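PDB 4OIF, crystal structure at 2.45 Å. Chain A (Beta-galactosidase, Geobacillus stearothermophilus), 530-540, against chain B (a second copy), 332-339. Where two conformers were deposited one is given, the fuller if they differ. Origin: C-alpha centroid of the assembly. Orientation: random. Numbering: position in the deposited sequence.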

# COMPACT_ATOMS: atom_id res chain seq x y z
N ILE A 530 -18.38 -8.85 30.82
CA ILE A 530 -17.44 -9.95 31.01
C ILE A 530 -16.78 -10.39 29.71
O ILE A 530 -15.78 -11.09 29.75
CB ILE A 530 -18.10 -11.16 31.69
CG1 ILE A 530 -19.17 -11.78 30.81
CG2 ILE A 530 -18.69 -10.75 33.03
CD1 ILE A 530 -19.89 -12.94 31.48
N GLU A 531 -17.33 -9.97 28.57
CA GLU A 531 -16.76 -10.36 27.28
C GLU A 531 -17.06 -9.38 26.17
O GLU A 531 -18.20 -8.96 25.98
CB GLU A 531 -17.24 -11.74 26.84
CG GLU A 531 -16.53 -12.22 25.57
CD GLU A 531 -16.91 -13.62 25.13
OE1 GLU A 531 -17.74 -14.27 25.78
OE2 GLU A 531 -16.35 -14.07 24.11
N THR A 532 -16.02 -9.02 25.43
CA THR A 532 -16.15 -8.14 24.29
C THR A 532 -16.11 -8.99 23.04
O THR A 532 -15.09 -9.60 22.72
CB THR A 532 -15.03 -7.08 24.23
OG1 THR A 532 -15.19 -6.16 25.31
CG2 THR A 532 -15.12 -6.32 22.92
N ASP A 533 -17.23 -9.04 22.34
CA ASP A 533 -17.30 -9.79 21.10
C ASP A 533 -16.93 -8.90 19.92
O ASP A 533 -17.63 -7.92 19.64
CB ASP A 533 -18.70 -10.36 20.91
CG ASP A 533 -18.75 -11.45 19.88
OD1 ASP A 533 -17.73 -12.14 19.67
OD2 ASP A 533 -19.83 -11.61 19.29
N THR A 534 -15.83 -9.22 19.24
CA THR A 534 -15.41 -8.46 18.07
C THR A 534 -15.85 -9.14 16.78
O THR A 534 -15.54 -10.31 16.56
CB THR A 534 -13.89 -8.26 18.04
OG1 THR A 534 -13.48 -7.47 19.16
CG2 THR A 534 -13.47 -7.56 16.75
N LEU A 535 -16.56 -8.41 15.92
CA LEU A 535 -17.20 -9.02 14.76
C LEU A 535 -16.52 -8.70 13.44
O LEU A 535 -15.88 -7.67 13.29
CB LEU A 535 -18.66 -8.57 14.69
CG LEU A 535 -19.45 -8.78 15.99
CD1 LEU A 535 -20.90 -8.43 15.77
CD2 LEU A 535 -19.30 -10.22 16.46
N TYR A 536 -16.68 -9.61 12.47
CA TYR A 536 -16.22 -9.40 11.10
C TYR A 536 -17.20 -8.48 10.38
O TYR A 536 -18.34 -8.34 10.83
CB TYR A 536 -16.08 -10.74 10.38
CG TYR A 536 -14.81 -11.46 10.76
CD1 TYR A 536 -14.75 -12.24 11.91
CD2 TYR A 536 -13.67 -11.32 9.99
CE1 TYR A 536 -13.57 -12.88 12.27
CE2 TYR A 536 -12.49 -11.95 10.34
CZ TYR A 536 -12.44 -12.73 11.48
OH TYR A 536 -11.26 -13.35 11.80
N PRO A 537 -16.77 -7.83 9.29
CA PRO A 537 -17.64 -6.88 8.57
C PRO A 537 -19.02 -7.41 8.17
O PRO A 537 -20.00 -6.68 8.28
CB PRO A 537 -16.82 -6.54 7.33
CG PRO A 537 -15.41 -6.60 7.81
CD PRO A 537 -15.38 -7.77 8.78
N ARG A 538 -19.11 -8.66 7.74
CA ARG A 538 -20.40 -9.18 7.33
C ARG A 538 -21.24 -9.64 8.53
O ARG A 538 -22.42 -9.95 8.37
CB ARG A 538 -20.24 -10.32 6.33
CG ARG A 538 -19.66 -9.89 4.98
CD ARG A 538 -19.37 -11.08 4.09
NE ARG A 538 -18.98 -10.65 2.75
CZ ARG A 538 -17.76 -10.78 2.23
NH1 ARG A 538 -16.78 -11.36 2.93
NH2 ARG A 538 -17.52 -10.33 1.00
N ASP A 539 -20.64 -9.72 9.71
CA ASP A 539 -21.37 -10.17 10.90
C ASP A 539 -22.41 -9.13 11.29
O ASP A 539 -22.20 -7.93 11.11
CB ASP A 539 -20.42 -10.43 12.07
CG ASP A 539 -19.54 -11.65 11.85
OD1 ASP A 539 -19.89 -12.48 10.99
OD2 ASP A 539 -18.49 -11.77 12.54
N ARG A 540 -23.54 -9.60 11.82
CA ARG A 540 -24.60 -8.71 12.28
C ARG A 540 -25.24 -9.27 13.52
O ARG A 540 -25.28 -10.48 13.70
CB ARG A 540 -25.67 -8.51 11.20
CG ARG A 540 -25.22 -7.78 9.97
CD ARG A 540 -24.95 -6.31 10.23
NE ARG A 540 -24.65 -5.59 8.99
CZ ARG A 540 -23.44 -5.50 8.44
NH1 ARG A 540 -22.40 -6.08 9.02
NH2 ARG A 540 -23.27 -4.83 7.30
N LYS B 332 -6.54 -9.04 12.18
CA LYS B 332 -7.28 -7.85 11.80
C LYS B 332 -8.59 -7.82 12.59
O LYS B 332 -9.05 -6.75 12.99
CB LYS B 332 -7.53 -7.85 10.29
CG LYS B 332 -8.33 -6.67 9.75
CD LYS B 332 -8.39 -6.70 8.23
CE LYS B 332 -9.28 -5.59 7.68
NZ LYS B 332 -9.09 -5.40 6.22
N VAL B 333 -9.17 -9.00 12.82
CA VAL B 333 -10.38 -9.13 13.62
C VAL B 333 -10.19 -10.19 14.70
O VAL B 333 -10.15 -11.40 14.42
CB VAL B 333 -11.61 -9.50 12.75
CG1 VAL B 333 -12.83 -9.76 13.63
CG2 VAL B 333 -11.90 -8.39 11.73
N ASN B 334 -10.06 -9.76 15.95
CA ASN B 334 -9.78 -10.70 17.02
C ASN B 334 -11.08 -11.19 17.65
O ASN B 334 -11.48 -10.80 18.75
CB ASN B 334 -8.84 -10.07 18.05
CG ASN B 334 -7.52 -9.63 17.43
OD1 ASN B 334 -6.69 -10.46 17.06
ND2 ASN B 334 -7.33 -8.32 17.29
N LYS B 335 -11.74 -12.06 16.89
CA LYS B 335 -13.00 -12.69 17.26
C LYS B 335 -12.72 -13.96 18.02
O LYS B 335 -11.82 -14.71 17.67
CB LYS B 335 -13.81 -12.98 15.99
CG LYS B 335 -15.20 -13.52 16.25
CD LYS B 335 -15.99 -13.44 14.98
CE LYS B 335 -17.37 -14.05 15.11
NZ LYS B 335 -17.96 -14.17 13.76
N ALA B 336 -13.51 -14.22 19.06
CA ALA B 336 -13.28 -15.39 19.91
C ALA B 336 -14.03 -16.61 19.43
O ALA B 336 -15.08 -16.49 18.78
CB ALA B 336 -13.69 -15.09 21.34
N LYS B 337 -13.48 -17.78 19.74
CA LYS B 337 -14.17 -19.05 19.55
C LYS B 337 -15.56 -19.01 20.20
O LYS B 337 -15.71 -18.59 21.35
CB LYS B 337 -13.36 -20.21 20.14
CG LYS B 337 -12.11 -20.55 19.37
CD LYS B 337 -11.24 -21.58 20.11
CE LYS B 337 -10.11 -22.11 19.24
NZ LYS B 337 -9.20 -23.06 19.95
N ARG B 338 -16.55 -19.47 19.44
CA ARG B 338 -17.91 -19.66 19.93
C ARG B 338 -17.99 -20.89 20.82
O ARG B 338 -17.20 -21.81 20.66
CB ARG B 338 -18.89 -19.80 18.76
CG ARG B 338 -19.52 -18.49 18.35
CD ARG B 338 -18.51 -17.54 17.76
NE ARG B 338 -19.08 -16.21 17.62
CZ ARG B 338 -18.64 -15.12 18.23
NH1 ARG B 338 -17.57 -15.15 19.01
NH2 ARG B 338 -19.27 -13.97 18.02
N PRO B 339 -18.94 -20.90 21.77
CA PRO B 339 -19.15 -22.09 22.60
C PRO B 339 -19.12 -23.39 21.78
O PRO B 339 -19.82 -23.50 20.78
CB PRO B 339 -20.54 -21.85 23.20
CG PRO B 339 -20.61 -20.37 23.31
CD PRO B 339 -19.90 -19.83 22.09
O HOH W 1 -12.72 -9.68 21.03
O HOH W 2 -15.01 -12.04 20.00
O HOH W 3 -8.98 -11.46 11.16

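The chain A stretch enters as the end of a strand, extended through Thr A534, and then folds into a type I beta turn from Tyr A536 to Asp A539, closed by the backbone hydrogen bond from Asp A539 N to Tyr A536 O (2.9 Å). The chain B stretch has no regular helix or strand, yet it is largely extended and runs alongside in the opposite sense: Thr A534 lies nearest Lys B335, their CA atoms 4.9 Å apart, and Tyr A536 lies nearest Val B333, with CA atoms at 6.4 Å. No direct backbone hydrogen bond joins the two. Water takes that part instead. Water 2 accepts from Thr A534 N (3.0 Å) and Ala B336 N (2.8 Å) and donates to Asp A533 OD1 (2.7 Å), while water 1 lies within hydrogen-bonding reach of Thr A532 O (2.9 Å), Asn B334 O (2.8 Å) and Thr A534 OG1 (3.0 Å).

The side chains form two salt bridges with an apolar contact nearby. Arg B338 reaches Asp A533 with the edge of its planar guanidinium, the geometry that lets two N-H groups face a carboxylate: NH2 donates to Asp A533 OD2 at 2.7 Å and to OD1 at 2.9 Å, and NH1 donates to OD1 at 3.1 Å. Within its own chain, Arg B338 NH1 also makes a weak hydrogen bond to Ala B336 O (2.8 Å).

Lys B335 makes the second bridge. Its chi angles are all t, so the fully extended chain carries NZ to 2.7 Å from Asp A539 OD2. Asp A539 OD2 also accepts from Tyr A536 N (2.8 Å), so one carboxylate atom both braces the turn and anchors the lysine. The methylenes are useful as well: Lys B335 CD lies 3.5 Å from Tyr A536 CD1, at the edge of the ring, so the aliphatic part of the side chain packs against the aromatic group while the charge goes on to the aspartate.

Val B333 points toward chain A and sets CG1 over one face of the Tyr A536 ring, 3.5 Å from the centroid and only 13° off the normal. This is a CH-pi contact, well suited to a compact branched side chain. Val B333 CG1 also meets Thr A534 CG2 at 3.9 Å, methyl against methyl. Tyrosine serves here because its ring offers an apolar face while its hydroxyl stays in polar company: Tyr A536 OH is 3.0 Å from water 3, which accepts from Val B333 N at 3.0 Å.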